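Metagenomic carboxyl esterase MGS0156 (Uncultured organism, PDB 5D8M) probably hydrolyses carboxylic ester bonds, using a single chain built round a parallel sheet of the alpha/beta-hydrolase kind. Local coordinates at residues Asp32-Phe37 against Gly69-Thr74; Phe51-Arg56 against Pro323-Leu328; Gly81-Gly86 against Tyr117-Thr122; Leu96-Ser101 against Leu123-Gly128; Gly190-Glu195 against Leu278-Asp283. All blocks are in the same frame, centred on the assembly; numbering follows the deposited sequence.

In the fold
The chain is consistent with an alpha/beta-hydrolase fold: a parallel sheet with helices packed on it. Contacts 1 and 2 touch through Phe37 and Leu327, where helices 34-48 and 324-338 meet, although their centres lie about 21 Å apart. Contact 3 sits at the start of outermost strand 120-123, and the same strand runs straight into contact 4, about 25 Å away between centres, beyond its other end. Contact 5 joins the start of helix 193-196, after strand 178-184, to the loop between helix 262-269 and strand 290-293, about 8 Å from contact 4 at the nearest atoms. Contact 2 joins an early loop to the C-terminal helix, so contacts 3, 4 and 5 all fall within the 266 residues it spans.

Contact 1: Asp32-Phe37 against Gly69-Thr74; sequences DGRGRF and GEPGPT
The first turn of helix 34-48 runs against an irregular loop, closest at Gly35 and Pro71, whose CA atoms are 4.8 Å apart; there Gly35 CA makes a C-H...O contact of 3.4 Å with Pro71 O. Gly35 turns hydrogen, not a side chain, to the loop. At the helix start, Asp32 and Arg34 form a flat pair: Arg34 NE donates to Asp32 OD1 and NH2 to OD2 at 2.7 Å, each oxygen accepting through its syn lone pair. The anti lone pair of OD1 takes Arg34 N, an Asx turn, so three bonds hold the carboxylate, two on its syn side and one on the anti side of OD1. Pro71 rests on this group, its CD 3.6 Å from Asp32 OD2 and nearly as close to CG and OD1. On the guanidinium, Glu70 CA sits over one face, 3.3 Å above the plane, while Glu70 CG packs on Arg34 CB. A water accepts from Arg34 NH1 and donates to Glu70 OE2; Glu70 OE1 pairs with Arg38. The loop is thus held by van der Waals contact with an ion pair whose charges probably largely balance, and by a water-relayed attraction between Arg34 and Glu70, with no clear direct hydrogen bond.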
# COMPACT_ATOMS: atom_id res chain seq x y z
N ASP A 32 16.91 -1.02 -6.65
CA ASP A 32 16.06 -0.58 -7.76
C ASP A 32 15.53 -1.77 -8.57
O ASP A 32 16.23 -2.30 -9.41
CB ASP A 32 16.83 0.38 -8.67
CG ASP A 32 15.91 1.19 -9.59
OD1 ASP A 32 14.75 0.77 -9.79
OD2 ASP A 32 16.35 2.24 -10.10
N GLY A 33 14.29 -2.18 -8.34
CA GLY A 33 13.76 -3.30 -9.10
C GLY A 33 12.72 -2.91 -10.14
O GLY A 33 11.94 -3.76 -10.60
N ARG A 34 12.70 -1.62 -10.48
CA ARG A 34 11.69 -1.05 -11.37
C ARG A 34 11.65 -1.69 -12.74
O ARG A 34 10.58 -1.84 -13.33
CB ARG A 34 11.90 0.46 -11.54
CG ARG A 34 11.54 1.27 -10.33
CD ARG A 34 11.83 2.74 -10.55
NE ARG A 34 13.27 3.00 -10.65
CZ ARG A 34 13.78 4.04 -11.31
NH1 ARG A 34 12.96 4.88 -11.93
NH2 ARG A 34 15.10 4.23 -11.34
N GLY A 35 12.83 -2.01 -13.26
CA GLY A 35 12.96 -2.57 -14.59
C GLY A 35 12.40 -3.99 -14.68
O GLY A 35 11.66 -4.30 -15.60
N ARG A 36 12.75 -4.84 -13.73
CA ARG A 36 12.28 -6.21 -13.77
C ARG A 36 10.77 -6.25 -13.46
O ARG A 36 10.02 -7.02 -14.07
CB ARG A 36 13.07 -7.09 -12.80
CG ARG A 36 12.64 -8.57 -12.77
CD ARG A 36 12.69 -9.22 -14.15
NE ARG A 36 12.32 -10.64 -14.07
CZ ARG A 36 12.20 -11.44 -15.13
NH1 ARG A 36 12.41 -10.97 -16.36
NH2 ARG A 36 11.88 -12.72 -14.96
N PHE A 37 10.32 -5.40 -12.55
CA PHE A 37 8.89 -5.39 -12.25
C PHE A 37 8.06 -4.96 -13.47
O PHE A 37 7.04 -5.59 -13.77
CB PHE A 37 8.59 -4.50 -11.04
CG PHE A 37 7.16 -4.57 -10.58
CD1 PHE A 37 6.71 -5.64 -9.80
CD2 PHE A 37 6.25 -3.61 -10.96
CE1 PHE A 37 5.37 -5.72 -9.39
CE2 PHE A 37 4.91 -3.67 -10.55
CZ PHE A 37 4.48 -4.73 -9.76
N GLY A 69 16.40 7.10 -14.55
CA GLY A 69 17.31 6.08 -14.07
C GLY A 69 16.78 4.65 -14.10
O GLY A 69 17.43 3.75 -13.59
N GLU A 70 15.61 4.43 -14.69
CA GLU A 70 15.03 3.09 -14.62
C GLU A 70 15.90 2.06 -15.36
O GLU A 70 16.24 2.24 -16.52
CB GLU A 70 13.61 3.08 -15.18
CG GLU A 70 12.88 1.76 -14.90
CD GLU A 70 11.49 1.73 -15.48
OE1 GLU A 70 11.23 0.92 -16.38
OE2 GLU A 70 10.63 2.52 -15.02
N PRO A 71 16.26 0.97 -14.67
CA PRO A 71 17.03 -0.13 -15.28
C PRO A 71 16.29 -0.72 -16.47
O PRO A 71 15.06 -0.72 -16.48
CB PRO A 71 17.13 -1.17 -14.15
CG PRO A 71 16.87 -0.39 -12.89
CD PRO A 71 15.90 0.68 -13.27
N GLY A 72 17.02 -1.20 -17.47
CA GLY A 72 16.41 -1.85 -18.61
C GLY A 72 15.81 -3.19 -18.22
O GLY A 72 16.00 -3.66 -17.09
N PRO A 73 15.04 -3.81 -19.13
CA PRO A 73 14.55 -5.18 -18.89
C PRO A 73 15.71 -6.18 -18.93
O PRO A 73 16.68 -5.96 -19.66
CB PRO A 73 13.55 -5.40 -20.03
CG PRO A 73 13.95 -4.43 -21.09
CD PRO A 73 14.49 -3.23 -20.37
N THR A 74 15.63 -7.25 -18.15
CA THR A 74 16.73 -8.22 -18.04
C THR A 74 16.74 -9.19 -19.22
O THR A 74 17.77 -9.79 -19.53
CB THR A 74 16.65 -9.03 -16.73
OG1 THR A 74 15.50 -9.90 -16.77
CG2 THR A 74 16.54 -8.10 -15.53
O HOH W 1 10.40 4.32 -13.12

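Contact 2: Phe51-Arg56 against Pro323-Leu328; sequences FLPGDR and PRPALL
A type II beta turn from Leu52 to Asp55, in the loop after helix 34-48, packs on the start of the C-terminal helix 324-338 of this alpha/beta fold. Asp55 N closes the turn on Leu52 O, and Gly54 CA comes within 4.1 Å of Pro323 CA. Gly54 takes the left-handed conformation (phi 78°) favoured at the third position of such a turn. Three prolines do much of the touching. Pro53 lays its CD against CG of Pro325 at 3.8 Å, the two rings crossing obliquely, and its carbonyl O reaches Pro325 CD at 3.2 Å. Leu52, with CG anti to the carbonyl carbon, slides past Pro325 in the opposite direction and brings CD1 to 4.1 Å from Pro325 CB and 4.4 Å from Ala326 CB. Gly54 O meets Pro323 CD at 3.3 Å. Arg56 crosses Pro323 at about a right angle, its guanidinium offering one face to Pro323 CD, while its NH1 bonds to the carbonyls of Gly62 and Asn296. Met45 of helix 34-48 packs on Pro323 and Ala326. Gly54 O faces Pro323 N, which has no hydrogen to give, and no direct hydrogen bond crosses. Instead a single water accepts from Ala326 N and donates to Pro53 O, linking helix to loop; the rest is van der Waals packing of proline rings against leucine, carbonyl oxygens and the Arg56 guanidinium.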
# COMPACT_ATOMS: atom_id res chain seq x y z
N PHE A 51 -9.03 -10.23 -20.34
CA PHE A 51 -10.27 -10.27 -19.57
C PHE A 51 -10.06 -9.97 -18.10
O PHE A 51 -10.92 -10.27 -17.29
CB PHE A 51 -10.96 -11.62 -19.75
CG PHE A 51 -11.53 -11.81 -21.11
CD1 PHE A 51 -12.78 -11.28 -21.43
CD2 PHE A 51 -10.82 -12.49 -22.08
CE1 PHE A 51 -13.31 -11.44 -22.70
CE2 PHE A 51 -11.36 -12.65 -23.36
CZ PHE A 51 -12.60 -12.11 -23.66
N LEU A 52 -8.92 -9.37 -17.76
CA LEU A 52 -8.71 -8.96 -16.39
C LEU A 52 -9.34 -7.60 -16.19
O LEU A 52 -9.22 -6.73 -17.06
CB LEU A 52 -7.22 -8.92 -16.03
CG LEU A 52 -6.42 -10.22 -16.13
CD1 LEU A 52 -4.98 -9.99 -15.66
CD2 LEU A 52 -7.08 -11.29 -15.30
N PRO A 53 -10.03 -7.41 -15.07
CA PRO A 53 -10.59 -6.10 -14.72
C PRO A 53 -9.52 -5.01 -14.77
O PRO A 53 -8.39 -5.24 -14.31
CB PRO A 53 -11.10 -6.29 -13.29
CG PRO A 53 -11.41 -7.75 -13.23
CD PRO A 53 -10.40 -8.45 -14.09
N GLY A 54 -9.89 -3.86 -15.33
CA GLY A 54 -9.00 -2.71 -15.39
C GLY A 54 -7.92 -2.76 -16.46
O GLY A 54 -7.04 -1.89 -16.48
N ASP A 55 -7.95 -3.77 -17.34
CA ASP A 55 -6.98 -3.87 -18.43
C ASP A 55 -6.83 -2.54 -19.19
O ASP A 55 -7.82 -1.85 -19.45
CB ASP A 55 -7.37 -4.97 -19.42
CG ASP A 55 -6.25 -5.29 -20.43
OD1 ASP A 55 -5.09 -5.53 -20.00
OD2 ASP A 55 -6.52 -5.32 -21.65
N ARG A 56 -5.60 -2.20 -19.54
CA ARG A 56 -5.28 -0.98 -20.27
C ARG A 56 -3.95 -1.21 -20.99
O ARG A 56 -3.29 -2.23 -20.76
CB ARG A 56 -5.17 0.22 -19.33
CG ARG A 56 -4.10 0.05 -18.25
CD ARG A 56 -3.73 1.37 -17.55
NE ARG A 56 -4.80 1.88 -16.70
CZ ARG A 56 -4.68 2.88 -15.83
NH1 ARG A 56 -3.51 3.51 -15.67
NH2 ARG A 56 -5.73 3.24 -15.12
N PRO A 323 -5.43 -1.65 -13.63
CA PRO A 323 -5.31 -3.12 -13.69
C PRO A 323 -4.76 -3.75 -12.41
O PRO A 323 -3.65 -4.29 -12.40
CB PRO A 323 -4.34 -3.35 -14.86
CG PRO A 323 -3.53 -2.09 -14.94
CD PRO A 323 -4.53 -0.99 -14.59
N ARG A 324 -5.55 -3.69 -11.34
CA ARG A 324 -5.18 -4.32 -10.05
C ARG A 324 -4.84 -5.83 -10.15
O ARG A 324 -3.86 -6.26 -9.53
CB ARG A 324 -6.31 -4.08 -9.00
CG ARG A 324 -6.45 -2.58 -8.59
CD ARG A 324 -7.65 -2.36 -7.65
NE ARG A 324 -8.93 -2.56 -8.34
CZ ARG A 324 -9.57 -1.60 -9.01
NH1 ARG A 324 -10.72 -1.86 -9.61
NH2 ARG A 324 -9.04 -0.39 -9.06
N PRO A 325 -5.60 -6.64 -10.93
CA PRO A 325 -5.21 -8.05 -11.01
C PRO A 325 -3.82 -8.24 -11.56
O PRO A 325 -3.05 -9.04 -11.01
CB PRO A 325 -6.24 -8.66 -11.97
CG PRO A 325 -7.46 -7.74 -11.83
CD PRO A 325 -6.85 -6.38 -11.69
N ALA A 326 -3.48 -7.52 -12.63
CA ALA A 326 -2.15 -7.64 -13.21
C ALA A 326 -1.10 -7.18 -12.21
O ALA A 326 -0.03 -7.80 -12.09
CB ALA A 326 -2.06 -6.86 -14.48
N LEU A 327 -1.40 -6.09 -11.50
CA LEU A 327 -0.49 -5.55 -10.50
C LEU A 327 -0.21 -6.57 -9.40
O LEU A 327 0.94 -6.78 -9.04
CB LEU A 327 -1.04 -4.26 -9.87
CG LEU A 327 -0.11 -3.53 -8.88
CD1 LEU A 327 1.06 -2.81 -9.60
CD2 LEU A 327 -0.91 -2.52 -8.02
N LEU A 328 -1.27 -7.19 -8.85
CA LEU A 328 -1.11 -8.14 -7.76
C LEU A 328 -0.38 -9.40 -8.23
O LEU A 328 0.46 -9.93 -7.52
CB LEU A 328 -2.47 -8.51 -7.16
CG LEU A 328 -2.45 -9.33 -5.87
CD1 LEU A 328 -1.76 -8.53 -4.75
CD2 LEU A 328 -3.88 -9.73 -5.45
O HOH W 2 -5.50 -6.35 -14.96

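Contact 3: Gly81-Gly86 against Tyr117-Thr122; sequences GVSTAG and YGYATT
Helix 111-116 ends in a Schellman motif with Gly118 as its C-prime residue, and the loop leading to strand 87-92 crosses this ending just before edge strand 120-123 of the parallel sheet. Ser83 carries the join. Its backbone N donates to Tyr117 O at 2.7 Å, nearly straight at hydrogen (167°) but from above the carbonyl plane. CB then lies over one face of the Tyr119 ring, nearest CZ at 3.5 Å, in a CH-pi contact 26° off the ring normal and displaced toward the rim. Beyond it, OG stands anti to the backbone N (chi1 173°), which sets it beside the carbonyl carbon and points it onward along the chain: it accepts from Ala85 N at 3.1 Å, making an ST turn, and receives a proton from a water that also donates to Gly118 O. Glu336 of helix 324-338 binds both this OG and Tyr119 OH through OE1, fixing serine and ring together. Beside them, Val82 CG1 packs on the peptide between Tyr117 and Gly118, and Gly81 O comes close to Tyr117 CD1. Where the two backbones press together, Gly118 CA makes a C-H...O contact with Ser83 O at 3.4 Å.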
# COMPACT_ATOMS: atom_id res chain seq x y z
N GLY A 81 3.07 -19.44 -15.77
CA GLY A 81 2.28 -20.60 -15.40
C GLY A 81 1.83 -20.52 -13.96
O GLY A 81 1.90 -19.48 -13.34
N VAL A 82 1.34 -21.63 -13.44
CA VAL A 82 0.81 -21.70 -12.10
C VAL A 82 1.94 -21.93 -11.11
O VAL A 82 2.74 -22.86 -11.25
CB VAL A 82 -0.23 -22.84 -11.95
CG1 VAL A 82 -0.68 -22.97 -10.50
CG2 VAL A 82 -1.43 -22.61 -12.89
N SER A 83 1.99 -21.08 -10.10
CA SER A 83 3.00 -21.22 -9.06
C SER A 83 2.72 -22.44 -8.20
O SER A 83 1.57 -22.73 -7.88
CB SER A 83 3.06 -19.97 -8.18
OG SER A 83 3.93 -20.19 -7.08
N THR A 84 3.78 -23.14 -7.83
CA THR A 84 3.67 -24.22 -6.87
C THR A 84 4.52 -23.92 -5.62
O THR A 84 4.84 -24.82 -4.86
CB THR A 84 4.09 -25.60 -7.50
OG1 THR A 84 5.38 -25.49 -8.10
CG2 THR A 84 3.07 -26.04 -8.58
N ALA A 85 4.87 -22.65 -5.41
CA ALA A 85 5.71 -22.25 -4.28
C ALA A 85 5.01 -22.27 -2.90
O ALA A 85 5.65 -22.13 -1.87
CB ALA A 85 6.27 -20.86 -4.53
N GLY A 86 3.69 -22.42 -2.87
CA GLY A 86 2.98 -22.37 -1.60
C GLY A 86 2.98 -20.98 -0.96
O GLY A 86 2.96 -20.85 0.27
N TYR A 117 -3.32 -18.65 -10.59
CA TYR A 117 -1.91 -18.92 -10.85
C TYR A 117 -1.11 -19.35 -9.63
O TYR A 117 0.11 -19.21 -9.61
CB TYR A 117 -1.25 -17.70 -11.49
CG TYR A 117 -1.75 -17.52 -12.90
CD1 TYR A 117 -1.41 -18.44 -13.89
CD2 TYR A 117 -2.59 -16.46 -13.24
CE1 TYR A 117 -1.88 -18.30 -15.18
CE2 TYR A 117 -3.06 -16.31 -14.55
CZ TYR A 117 -2.70 -17.23 -15.51
OH TYR A 117 -3.15 -17.08 -16.80
N GLY A 118 -1.80 -19.91 -8.64
CA GLY A 118 -1.16 -20.67 -7.57
C GLY A 118 -0.84 -19.89 -6.31
O GLY A 118 -0.14 -20.39 -5.43
N TYR A 119 -1.32 -18.65 -6.22
CA TYR A 119 -1.07 -17.85 -5.04
C TYR A 119 -2.35 -17.81 -4.19
O TYR A 119 -3.38 -17.29 -4.63
CB TYR A 119 -0.61 -16.43 -5.43
CG TYR A 119 0.67 -16.44 -6.25
CD1 TYR A 119 1.90 -16.62 -5.63
CD2 TYR A 119 0.65 -16.29 -7.64
CE1 TYR A 119 3.09 -16.65 -6.35
CE2 TYR A 119 1.85 -16.31 -8.39
CZ TYR A 119 3.06 -16.49 -7.72
OH TYR A 119 4.26 -16.51 -8.41
N ALA A 120 -2.27 -18.36 -2.98
CA ALA A 120 -3.39 -18.27 -2.04
C ALA A 120 -3.50 -16.84 -1.50
O ALA A 120 -2.52 -16.10 -1.48
CB ALA A 120 -3.22 -19.28 -0.88
N THR A 121 -4.71 -16.43 -1.09
CA THR A 121 -4.88 -15.10 -0.53
C THR A 121 -5.73 -15.14 0.73
O THR A 121 -6.71 -15.89 0.81
CB THR A 121 -5.56 -14.12 -1.53
OG1 THR A 121 -6.90 -14.54 -1.80
CG2 THR A 121 -4.81 -14.06 -2.84
N THR A 122 -5.36 -14.32 1.69
CA THR A 122 -6.15 -14.11 2.90
C THR A 122 -6.32 -12.61 3.08
O THR A 122 -5.35 -11.88 3.00
CB THR A 122 -5.46 -14.71 4.14
OG1 THR A 122 -5.48 -16.13 4.05
CG2 THR A 122 -6.15 -14.26 5.41
O HOH W 3 2.63 -19.99 -4.71
O HOH W 4 1.32 -22.91 -4.59

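Contact 4: Leu96-Ser101 against Leu123-Gly128; sequences LAECVS and LVRTGG
Two loops that follow neighbouring strands of the parallel sheet, 87-92 and 120-123, meet here past the strands' C-terminal ends, as in an alpha/beta-hydrolase fold. The contact turns on Glu98, at the start of a short 3-10 turn, and Arg125, whose side chains cross at about a right angle. Glu98 is fully stretched, with CG anti to the backbone N (chi1 -175°), so that its carboxylate is pushed out to the other loop. Arg125 is extended too, from CG to NE, and comes in side-on: NE and NH2 both grip OE2, at 2.8 Å and 2.9 Å. That oxygen lies in the guanidinium plane, yet the carboxylate plane stands 86° to it, so NE reaches the anti lone pair while NH2 approaches from above the carboxylate. The second oxygen faces the backbone: OE1 accepts from Gly128 N at 2.8 Å, again from above the carboxylate plane, and packs against Gly127 CA. Thr126 O comes within 3.3 Å of Glu98 CD, a carbonyl beside the carboxyl carbon rather than a partner. The arginine's charge should favour the ionised state of this largely buried acid. A water bridges Glu98 N and Thr126 OG1, while Cys99 is tied by its disulfide to Cys213, so this loop is also held to a more distant part of the chain. Gly128 packs close against Leu96 and Glu98 CB. At the far end Leu96 N donates to Gly128 O at 2.9 Å, in the carbonyl plane and on a lone pair.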
# COMPACT_ATOMS: atom_id res chain seq x y z
N LEU A 96 -9.98 3.55 7.26
CA LEU A 96 -11.38 3.61 6.83
C LEU A 96 -11.81 2.46 5.91
O LEU A 96 -12.96 2.41 5.50
CB LEU A 96 -11.68 4.95 6.13
CG LEU A 96 -11.65 6.18 7.03
CD1 LEU A 96 -12.16 7.41 6.27
CD2 LEU A 96 -12.50 5.95 8.28
N ALA A 97 -10.91 1.54 5.59
CA ALA A 97 -11.28 0.45 4.67
C ALA A 97 -12.41 -0.38 5.27
O ALA A 97 -13.39 -0.75 4.59
CB ALA A 97 -10.06 -0.41 4.35
N GLU A 98 -12.31 -0.60 6.58
CA GLU A 98 -13.31 -1.38 7.29
C GLU A 98 -14.68 -0.73 7.17
O GLU A 98 -15.69 -1.42 7.06
CB GLU A 98 -12.93 -1.53 8.76
CG GLU A 98 -13.88 -2.45 9.54
CD GLU A 98 -13.55 -2.48 11.03
OE1 GLU A 98 -13.05 -1.46 11.56
OE2 GLU A 98 -13.80 -3.52 11.67
N CYS A 99 -14.70 0.61 7.18
CA CYS A 99 -15.95 1.35 7.13
C CYS A 99 -16.66 1.27 5.77
O CYS A 99 -17.88 1.50 5.67
CB CYS A 99 -15.67 2.83 7.48
SG CYS A 99 -14.73 3.02 9.04
N VAL A 100 -15.93 0.98 4.70
CA VAL A 100 -16.56 0.90 3.39
C VAL A 100 -16.57 -0.54 2.87
O VAL A 100 -16.66 -0.75 1.67
CB VAL A 100 -15.87 1.84 2.34
CG1 VAL A 100 -16.05 3.32 2.75
CG2 VAL A 100 -14.40 1.51 2.16
N SER A 101 -16.49 -1.51 3.78
CA SER A 101 -16.42 -2.91 3.38
C SER A 101 -17.60 -3.38 2.52
O SER A 101 -17.45 -4.31 1.75
CB SER A 101 -16.31 -3.83 4.60
OG SER A 101 -17.48 -3.75 5.39
N LEU A 123 -7.55 -12.16 3.31
CA LEU A 123 -7.80 -10.77 3.63
C LEU A 123 -7.91 -10.57 5.15
O LEU A 123 -8.74 -11.18 5.81
CB LEU A 123 -9.08 -10.29 2.94
CG LEU A 123 -9.54 -8.87 3.29
CD1 LEU A 123 -8.50 -7.82 2.90
CD2 LEU A 123 -10.87 -8.57 2.59
N VAL A 124 -7.11 -9.66 5.69
CA VAL A 124 -7.19 -9.34 7.11
C VAL A 124 -8.16 -8.18 7.33
O VAL A 124 -8.11 -7.16 6.64
CB VAL A 124 -5.80 -8.99 7.67
CG1 VAL A 124 -5.90 -8.58 9.17
CG2 VAL A 124 -4.87 -10.18 7.49
N ARG A 125 -9.09 -8.34 8.26
CA ARG A 125 -9.94 -7.21 8.65
C ARG A 125 -9.24 -6.48 9.79
O ARG A 125 -9.01 -7.06 10.84
CB ARG A 125 -11.34 -7.68 9.08
CG ARG A 125 -12.21 -6.54 9.59
CD ARG A 125 -13.66 -6.97 9.77
NE ARG A 125 -14.44 -5.93 10.45
CZ ARG A 125 -15.76 -5.92 10.57
NH1 ARG A 125 -16.50 -6.91 10.05
NH2 ARG A 125 -16.34 -4.93 11.22
N THR A 126 -8.86 -5.24 9.54
CA THR A 126 -8.30 -4.36 10.57
C THR A 126 -9.35 -3.34 11.01
O THR A 126 -10.40 -3.21 10.36
CB THR A 126 -7.06 -3.60 10.05
OG1 THR A 126 -7.43 -2.78 8.93
CG2 THR A 126 -5.96 -4.56 9.63
N GLY A 127 -9.09 -2.64 12.11
CA GLY A 127 -9.96 -1.56 12.52
C GLY A 127 -9.73 -0.38 11.60
O GLY A 127 -8.62 0.15 11.50
N GLY A 128 -10.78 0.02 10.89
CA GLY A 128 -10.69 1.17 10.01
C GLY A 128 -10.41 2.47 10.76
O GLY A 128 -9.84 3.41 10.20
O HOH W 5 -9.44 -0.94 7.68

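Contact 5: Gly190-Glu195 against Leu278-Asp283; sequences GSPLAE and LVIAAD
Tightest at Ser191, this contact loosens toward Pro192 and Gly190. Ser191 OG, anti to its backbone N (chi1 172°), donates to Leu278 O at 2.7 Å, almost along the C=O axis (171°), and at the same time accepts from Leu193 N at 3.2 Å. One hydroxyl therefore gives a capping bond at the turn leading into the short, weakly bonded helix 193-196 and ties that turn to the other loop. Next to it Leu193 and Leu278 cross at about a right angle, CD1 of the first meeting CD2 of the second at 3.8 Å, with Phe264 of helix 262-269 touching both. Direct packing is looser in the other half. Pro192, partly exposed, brings CG no nearer than 4.2 Å to Ile280 CD1, and Gly190 O stands 4.1 Å from Asp283 CB. A firmly bound water bridges this wider part: it accepts from Ile280 N at 2.9 Å and donates to Gly190 O and to Asp283 OD2. That carboxylate oxygen also forms a salt bridge with Arg227, which probably keeps it ionised. Gly190 itself has positive phi (75°), bending the chain into the capping serine. Segment 278-283 leads toward strand 290-293, whereas 190-195 follows strand 178-184 at the C-terminal end of the sheet, where alpha/beta hydrolases usually carry their active site.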
# COMPACT_ATOMS: atom_id res chain seq x y z
N GLY A 190 3.89 8.35 6.94
CA GLY A 190 2.66 9.03 7.30
C GLY A 190 2.24 9.97 6.16
O GLY A 190 2.57 9.73 4.99
N SER A 191 1.49 11.01 6.50
CA SER A 191 1.07 12.02 5.52
C SER A 191 0.89 13.34 6.24
O SER A 191 0.38 13.37 7.36
CB SER A 191 -0.26 11.60 4.84
OG SER A 191 -0.76 12.67 4.02
N PRO A 192 1.32 14.46 5.61
CA PRO A 192 1.06 15.73 6.28
C PRO A 192 -0.43 16.03 6.44
O PRO A 192 -0.80 16.83 7.29
CB PRO A 192 1.73 16.77 5.36
CG PRO A 192 1.94 16.07 4.06
CD PRO A 192 2.02 14.62 4.32
N LEU A 193 -1.28 15.36 5.67
CA LEU A 193 -2.72 15.57 5.79
C LEU A 193 -3.23 15.13 7.16
O LEU A 193 -4.22 15.65 7.64
CB LEU A 193 -3.47 14.81 4.69
CG LEU A 193 -3.19 15.30 3.26
CD1 LEU A 193 -3.87 14.38 2.26
CD2 LEU A 193 -3.63 16.74 3.04
N ALA A 194 -2.56 14.17 7.80
CA ALA A 194 -2.99 13.75 9.13
C ALA A 194 -2.92 14.90 10.14
O ALA A 194 -3.65 14.92 11.13
CB ALA A 194 -2.17 12.54 9.62
N GLU A 195 -2.08 15.88 9.87
CA GLU A 195 -1.99 17.02 10.78
C GLU A 195 -2.82 18.21 10.30
O GLU A 195 -3.05 19.14 11.05
CB GLU A 195 -0.53 17.46 10.94
CG GLU A 195 0.33 16.53 11.78
CD GLU A 195 0.32 16.86 13.26
OE1 GLU A 195 -0.61 17.57 13.72
OE2 GLU A 195 1.25 16.42 13.96
N LEU A 278 -3.29 11.19 -1.23
CA LEU A 278 -3.23 11.12 0.23
C LEU A 278 -1.80 10.88 0.72
O LEU A 278 -1.43 11.33 1.80
CB LEU A 278 -4.17 10.02 0.78
CG LEU A 278 -5.69 10.24 0.53
CD1 LEU A 278 -6.54 9.10 1.08
CD2 LEU A 278 -6.15 11.57 1.12
N VAL A 279 -1.00 10.20 -0.09
CA VAL A 279 0.40 9.90 0.25
C VAL A 279 1.35 10.43 -0.83
O VAL A 279 1.15 10.17 -2.01
CB VAL A 279 0.62 8.36 0.42
CG1 VAL A 279 2.06 8.04 0.89
CG2 VAL A 279 -0.43 7.77 1.38
N ILE A 280 2.36 11.18 -0.42
CA ILE A 280 3.49 11.58 -1.28
C ILE A 280 4.42 10.38 -1.61
O ILE A 280 4.75 9.58 -0.73
CB ILE A 280 4.31 12.70 -0.59
CG1 ILE A 280 3.41 13.92 -0.29
CG2 ILE A 280 5.53 13.09 -1.42
CD1 ILE A 280 4.03 14.93 0.66
N ALA A 281 4.87 10.26 -2.86
CA ALA A 281 5.60 9.07 -3.29
C ALA A 281 6.89 8.84 -2.47
O ALA A 281 7.17 7.72 -2.07
CB ALA A 281 5.93 9.14 -4.76
N ALA A 282 7.62 9.91 -2.18
CA ALA A 282 8.82 9.83 -1.34
C ALA A 282 8.53 9.41 0.13
O ALA A 282 9.44 9.04 0.86
CB ALA A 282 9.58 11.18 -1.37
N ASP A 283 7.27 9.42 0.52
CA ASP A 283 6.84 9.02 1.86
C ASP A 283 6.28 7.60 1.85
O ASP A 283 5.73 7.15 2.86
CB ASP A 283 5.74 9.95 2.38
CG ASP A 283 6.23 11.39 2.59
OD1 ASP A 283 7.37 11.71 2.18
OD2 ASP A 283 5.45 12.20 3.17
O HOH W 6 2.91 11.44 2.44